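PDB 5DQV: uncharacterized protein from Bacillus subtilis, which acts as a metal-dependent nucleotide pyrophosphohydrolase of the HD-domain family, probably hydrolysing nucleoside triphosphates to monophosphates and pyrophosphate. Local coordinates for residues Y45-E50 / T178-L184; R131-I135 / L169-I173. All coordinates share one frame; numbering follows the deposited sequence.

Contact 1. Residues Y45-E50 / T178-L184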
loop_
_atom_site.group_PDB
_atom_site.type_symbol
_atom_site.label_atom_id
_atom_site.label_comp_id
_atom_site.label_asym_id
_atom_site.label_seq_id
_atom_site.Cartn_x
_atom_site.Cartn_y
_atom_site.Cartn_z
ATOM N N TYR A 45 -21.925 -8.279 11.728
ATOM C CA TYR A 45 -22.841 -7.232 11.251
ATOM C C TYR A 45 -23.769 -7.732 10.102
ATOM O O TYR A 45 -24.998 -7.651 10.160
ATOM C CB TYR A 45 -22.067 -5.979 10.814
ATOM C CG TYR A 45 -22.972 -4.992 10.123
ATOM C CD1 TYR A 45 -23.718 -4.077 10.880
ATOM C CD2 TYR A 45 -23.105 -4.961 8.745
ATOM C CE1 TYR A 45 -24.569 -3.173 10.284
ATOM C CE2 TYR A 45 -23.957 -4.042 8.132
ATOM C CZ TYR A 45 -24.689 -3.158 8.919
ATOM O OH TYR A 45 -25.544 -2.238 8.364
ATOM N N ILE A 46 -23.160 -8.320 9.099
ATOM C CA ILE A 46 -23.891 -8.928 7.961
ATOM C C ILE A 46 -24.827 -10.077 8.404
ATOM O O ILE A 46 -25.974 -10.159 7.995
ATOM C CB ILE A 46 -22.903 -9.447 6.949
ATOM C CG1 ILE A 46 -22.160 -8.271 6.292
ATOM C CG2 ILE A 46 -23.605 -10.275 5.843
ATOM C CD1 ILE A 46 -20.924 -8.699 5.532
ATOM N N GLY A 47 -24.301 -10.945 9.255
ATOM C CA GLY A 47 -25.006 -12.049 9.821
ATOM C C GLY A 47 -26.266 -11.652 10.538
ATOM O O GLY A 47 -27.327 -12.289 10.374
ATOM N N GLU A 48 -26.192 -10.558 11.285
ATOM C CA GLU A 48 -27.368 -10.063 11.977
ATOM C C GLU A 48 -28.428 -9.533 10.999
ATOM O O GLU A 48 -29.603 -9.872 11.117
ATOM C CB GLU A 48 -26.986 -9.038 13.073
ATOM C CG GLU A 48 -28.217 -8.621 13.940
ATOM C CD GLU A 48 -29.052 -7.468 13.356
ATOM O OE1 GLU A 48 -28.507 -6.697 12.529
ATOM O OE2 GLU A 48 -30.255 -7.301 13.745
ATOM N N LYS A 49 -28.018 -8.759 9.999
ATOM C CA LYS A 49 -28.934 -8.286 8.961
ATOM C C LYS A 49 -29.547 -9.435 8.178
ATOM O O LYS A 49 -30.701 -9.349 7.757
ATOM C CB LYS A 49 -28.217 -7.343 7.981
ATOM C CG LYS A 49 -27.654 -6.038 8.612
ATOM C CD LYS A 49 -28.747 -5.132 9.012
ATOM C CE LYS A 49 -28.220 -3.802 9.453
ATOM N NZ LYS A 49 -29.338 -3.042 10.026
ATOM N N GLU A 50 -28.768 -10.496 7.977
ATOM C CA GLU A 50 -29.198 -11.622 7.128
ATOM C C GLU A 50 -29.903 -12.737 7.917
ATOM O O GLU A 50 -30.326 -13.718 7.343
ATOM C CB GLU A 50 -27.983 -12.167 6.369
ATOM C CG GLU A 50 -27.409 -11.179 5.344
ATOM C CD GLU A 50 -28.247 -11.071 4.105
ATOM O OE1 GLU A 50 -28.828 -12.114 3.658
ATOM O OE2 GLU A 50 -28.362 -9.952 3.568
ATOM N N THR A 178 -24.479 -12.112 -0.256
ATOM C CA THR A 178 -25.662 -11.605 0.459
ATOM C C THR A 178 -26.025 -10.217 -0.037
ATOM O O THR A 178 -25.155 -9.475 -0.521
ATOM C CB THR A 178 -25.431 -11.583 1.995
ATOM O OG1 THR A 178 -24.352 -10.692 2.321
ATOM C CG2 THR A 178 -25.071 -12.984 2.521
ATOM N N ASP A 179 -27.313 -9.888 0.093
ATOM C CA ASP A 179 -27.808 -8.553 -0.169
ATOM C C ASP A 179 -27.077 -7.515 0.693
ATOM O O ASP A 179 -26.679 -6.470 0.168
ATOM C CB ASP A 179 -29.324 -8.488 0.078
ATOM C CG ASP A 179 -30.129 -9.258 -0.987
ATOM O OD1 ASP A 179 -29.546 -9.579 -2.052
ATOM O OD2 ASP A 179 -31.330 -9.532 -0.745
ATOM N N THR A 180 -26.876 -7.824 1.981
ATOM C CA THR A 180 -26.227 -6.890 2.885
ATOM C C THR A 180 -24.799 -6.598 2.419
ATOM O O THR A 180 -24.378 -5.438 2.322
ATOM C CB THR A 180 -26.218 -7.396 4.338
ATOM O OG1 THR A 180 -27.571 -7.613 4.757
ATOM C CG2 THR A 180 -25.550 -6.340 5.274
ATOM N N ALA A 181 -24.053 -7.653 2.123
ATOM C CA ALA A 181 -22.684 -7.507 1.628
ATOM C C ALA A 181 -22.633 -6.777 0.294
ATOM O O ALA A 181 -21.725 -5.968 0.060
ATOM C CB ALA A 181 -21.982 -8.888 1.509
ATOM N N ARG A 182 -23.585 -7.073 -0.591
ATOM C CA ARG A 182 -23.599 -6.436 -1.889
ATOM C C ARG A 182 -23.730 -4.910 -1.726
ATOM O O ARG A 182 -23.058 -4.131 -2.405
ATOM C CB ARG A 182 -24.729 -6.991 -2.767
ATOM C CG ARG A 182 -24.388 -7.013 -4.198
ATOM C CD ARG A 182 -25.400 -7.789 -5.041
ATOM N NE ARG A 182 -25.204 -9.237 -4.877
ATOM C CZ ARG A 182 -26.048 -10.081 -4.307
ATOM N NH1 ARG A 182 -27.216 -9.672 -3.816
ATOM N NH2 ARG A 182 -25.719 -11.363 -4.228
ATOM N N GLU A 183 -24.571 -4.509 -0.795
ATOM C CA GLU A 183 -24.773 -3.103 -0.520
ATOM C C GLU A 183 -23.483 -2.468 0.002
ATOM O O GLU A 183 -23.071 -1.423 -0.498
ATOM C CB GLU A 183 -25.900 -2.941 0.485
ATOM C CG GLU A 183 -26.422 -1.568 0.558
ATOM C CD GLU A 183 -27.702 -1.500 1.365
ATOM O OE1 GLU A 183 -28.447 -2.503 1.423
ATOM O OE2 GLU A 183 -27.960 -0.416 1.933
ATOM N N LEU A 184 -22.827 -3.116 0.968
ATOM C CA LEU A 184 -21.584 -2.575 1.544
ATOM C C LEU A 184 -20.468 -2.538 0.509
ATOM O O LEU A 184 -19.657 -1.620 0.487
ATOM C CB LEU A 184 -21.106 -3.430 2.728
ATOM C CG LEU A 184 -21.923 -3.413 4.014
ATOM C CD1 LEU A 184 -21.354 -4.456 5.014
ATOM C CD2 LEU A 184 -21.925 -2.015 4.685
HETATM O O HOH W 1 -29.149 -12.112 1.020
#
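Thr-178, which N-caps helix 179-202, lays its CB 3.6 Å from CD of Glu-50. Its OG1 sits between backbone N and carbonyl carbon (chi1 62°), the position from which it accepts the 3.1 Å bond from Ala-181 N, while CG2 of Ile-46 rests beside this same OG1. At Asp-179 the link is indirect: a water accepts from its N and donates to Glu-50 OE1. Thr-180 is the knob of the interface, seated among Tyr-45, Ile-46, Lys-49 and Glu-50. Its OG1 binds the anti lone pair of Glu-50 OE2 at 2.7 Å, and its N donates to the same oxygen at 3.0 Å, from 33° out of the carboxylate plane. Threonine suits this place because its CG2 can meanwhile turn to the hydrocarbon of Ile-46 and Lys-49. With an alanine in place of Glu-50, the N and OG1 of Thr-180 would probably lose their shared acceptor, and the water on Asp-179 N its other partner. Next along, small Ala-181 lets CD1 of Ile-46 approach its CB to 4.2 Å, and one turn beyond Thr-180, Leu-184 CD1 reaches both Ile-46 CG1 and, at 4.1 Å, Tyr-45 CE2. The end of helix 33-50 thus crosses the start of helix 179-202 at 130°, the axes 9.5 Å apart, with helix 121-132 adding Val-125 and Leu-132 against Ile-46.

Contact 2. Residues R131-I135 / L169-I173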
loop_
_atom_site.group_PDB
_atom_site.type_symbol
_atom_site.label_atom_id
_atom_site.label_comp_id
_atom_site.label_asym_id
_atom_site.label_seq_id
_atom_site.Cartn_x
_atom_site.Cartn_y
_atom_site.Cartn_z
ATOM N N ARG A 131 -14.080 -10.988 1.727
ATOM C CA ARG A 131 -13.897 -10.248 0.475
ATOM C C ARG A 131 -14.080 -8.740 0.610
ATOM O O ARG A 131 -13.365 -7.965 -0.005
ATOM C CB ARG A 131 -14.772 -10.847 -0.663
ATOM C CG ARG A 131 -14.280 -12.207 -1.008
ATOM C CD ARG A 131 -15.020 -12.793 -2.124
ATOM N NE ARG A 131 -14.583 -14.154 -2.339
ATOM C CZ ARG A 131 -14.743 -14.836 -3.460
ATOM N NH1 ARG A 131 -15.288 -14.260 -4.522
ATOM N NH2 ARG A 131 -14.322 -16.095 -3.526
ATOM N N LEU A 132 -15.001 -8.318 1.441
ATOM C CA LEU A 132 -15.163 -6.896 1.722
ATOM C C LEU A 132 -13.848 -6.295 2.250
ATOM O O LEU A 132 -13.477 -5.148 1.897
ATOM C CB LEU A 132 -16.309 -6.679 2.700
ATOM C CG LEU A 132 -17.739 -6.812 2.167
ATOM C CD1 LEU A 132 -18.790 -6.739 3.252
ATOM C CD2 LEU A 132 -18.015 -5.721 1.082
ATOM N N ASP A 133 -13.099 -7.075 3.052
ATOM C CA ASP A 133 -11.866 -6.563 3.650
ATOM C C ASP A 133 -10.752 -6.418 2.579
ATOM O O ASP A 133 -9.728 -5.829 2.839
ATOM C CB ASP A 133 -11.399 -7.482 4.807
ATOM C CG ASP A 133 -10.321 -6.867 5.662
ATOM O OD1 ASP A 133 -10.596 -5.838 6.291
ATOM O OD2 ASP A 133 -9.196 -7.443 5.766
ATOM N N ALA A 134 -10.978 -6.940 1.368
ATOM C CA ALA A 134 -9.997 -6.929 0.296
ATOM C C ALA A 134 -10.284 -5.781 -0.709
ATOM O O ALA A 134 -9.567 -5.639 -1.695
ATOM C CB ALA A 134 -9.981 -8.301 -0.451
ATOM N N ILE A 135 -11.338 -5.013 -0.461
ATOM C CA ILE A 135 -11.709 -3.892 -1.318
ATOM C C ILE A 135 -11.885 -2.620 -0.465
ATOM O O ILE A 135 -11.770 -2.668 0.763
ATOM C CB ILE A 135 -12.963 -4.174 -2.197
ATOM C CG1 ILE A 135 -14.221 -4.464 -1.379
ATOM C CG2 ILE A 135 -12.703 -5.345 -3.186
ATOM C CD1 ILE A 135 -15.495 -4.637 -2.237
ATOM N N LEU A 169 -9.309 -7.590 -7.671
ATOM C CA LEU A 169 -10.013 -6.874 -6.597
ATOM C C LEU A 169 -11.273 -6.176 -7.117
ATOM O O LEU A 169 -12.349 -6.225 -6.468
ATOM C CB LEU A 169 -9.074 -5.877 -5.927
ATOM C CG LEU A 169 -7.862 -6.533 -5.274
ATOM C CD1 LEU A 169 -7.081 -5.462 -4.588
ATOM C CD2 LEU A 169 -8.282 -7.604 -4.267
ATOM N N LEU A 170 -11.180 -5.617 -8.347
ATOM C CA LEU A 170 -12.338 -4.951 -8.995
ATOM C C LEU A 170 -13.440 -5.907 -9.423
ATOM O O LEU A 170 -14.499 -5.480 -9.838
ATOM C CB LEU A 170 -11.882 -4.012 -10.165
ATOM C CG LEU A 170 -11.082 -2.795 -9.691
ATOM C CD1 LEU A 170 -10.433 -1.959 -10.875
ATOM C CD2 LEU A 170 -11.953 -1.891 -8.770
ATOM N N ARG A 171 -13.197 -7.217 -9.351
ATOM C CA ARG A 171 -14.212 -8.197 -9.676
ATOM C C ARG A 171 -14.935 -8.768 -8.486
ATOM O O ARG A 171 -15.972 -9.435 -8.649
ATOM C CB ARG A 171 -13.598 -9.361 -10.431
ATOM C CG ARG A 171 -12.960 -8.893 -11.677
ATOM C CD ARG A 171 -12.207 -10.000 -12.366
ATOM N NE ARG A 171 -11.341 -9.382 -13.355
ATOM C CZ ARG A 171 -10.959 -9.955 -14.487
ATOM N NH1 ARG A 171 -11.345 -11.193 -14.777
ATOM N NH2 ARG A 171 -10.185 -9.281 -15.323
ATOM N N LEU A 172 -14.443 -8.474 -7.293
ATOM C CA LEU A 172 -15.003 -9.102 -6.100
ATOM C C LEU A 172 -16.460 -8.710 -5.871
ATOM O O LEU A 172 -17.273 -9.546 -5.422
ATOM C CB LEU A 172 -14.101 -8.772 -4.884
ATOM C CG LEU A 172 -12.794 -9.525 -4.876
ATOM C CD1 LEU A 172 -11.914 -9.083 -3.634
ATOM C CD2 LEU A 172 -13.050 -11.029 -4.919
ATOM N N ILE A 173 -16.829 -7.473 -6.222
ATOM C CA ILE A 173 -18.212 -7.021 -6.006
ATOM C C ILE A 173 -19.235 -7.897 -6.755
ATOM O O ILE A 173 -20.354 -8.119 -6.267
ATOM C CB ILE A 173 -18.407 -5.515 -6.381
ATOM C CG1 ILE A 173 -19.839 -5.052 -6.053
ATOM C CG2 ILE A 173 -18.068 -5.245 -7.858
ATOM C CD1 ILE A 173 -19.914 -3.735 -5.345
#
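Leu-172 pushes its two methyl groups against residues 131-135, which include the type I beta turn from Leu-132 to Ile-135, and the apolar contacts all involve it or Leu-169. CD1 of Leu-172 lies 3.8 Å from Ala-134 CB and equally near CG2 of Ile-135. CD2 of Leu-172 meets Arg-131, 3.8 Å from CD of Arg-131, the two side chains crossing at about a right angle. With CG anti to its carbonyl carbon (chi1 -74°), Leu-172 can spread the fork over three residues at once. Alanine suits position 134, where its small CB leaves the leucine close to the turn. Arg-131 offers its CD methylene, and its NH1 also comes to 4.0 Å from the same Leu-172 CD2.

A second group of contacts sets carbon against backbone oxygen. CG2 of Ile-135 stands 3.4 Å from Leu-169 O, and Leu-169 CD2 lies 3.5 Å from Ala-134 O. These are van der Waals contacts.

The backbone polar bonds here are local. The second segment has its own type I turn, Leu-169 to Leu-172, in which Leu-172 N donates to Leu-169 O, the very oxygen that Ile-135 touches. Asp-133 forms salt bridges to Arg-38 and Arg-142 and a hydrogen bond to ND1 of the metal ligand His-35, a second-shell position.

Helix 136-150 adds Ala-143 against Leu-169, and Met-192 of helix 179-202 touches Ile-135. No hydrogen bond links the two segments, so the join depends on the fit and burial of Leu-172, Leu-169, Ala-134 and Ile-135.

How the contacts relate
The two contacts fix opposite ends of the connection between helix 161-169 and helix 179-202: contact 2 holds its beginning against the end of helix 121-132, and contact 1 holds the helix start that follows it. Their centres are 15 Å apart, yet they meet through Leu-132, whose CD1 lies 3.7 Å from Ile-46 CD1 and 3.9 Å from Leu-184 CD1. Helix 121-132 also carries Asp-130, which with His-35, His-64 and Asp-65 forms the nickel site. Contact 2 is nearer to that metal, with the Ala-134 side chain about 8 Å from the nickel ion. In contact 1 the side chain of Ile-46 is about 13 Å from the nickel ion.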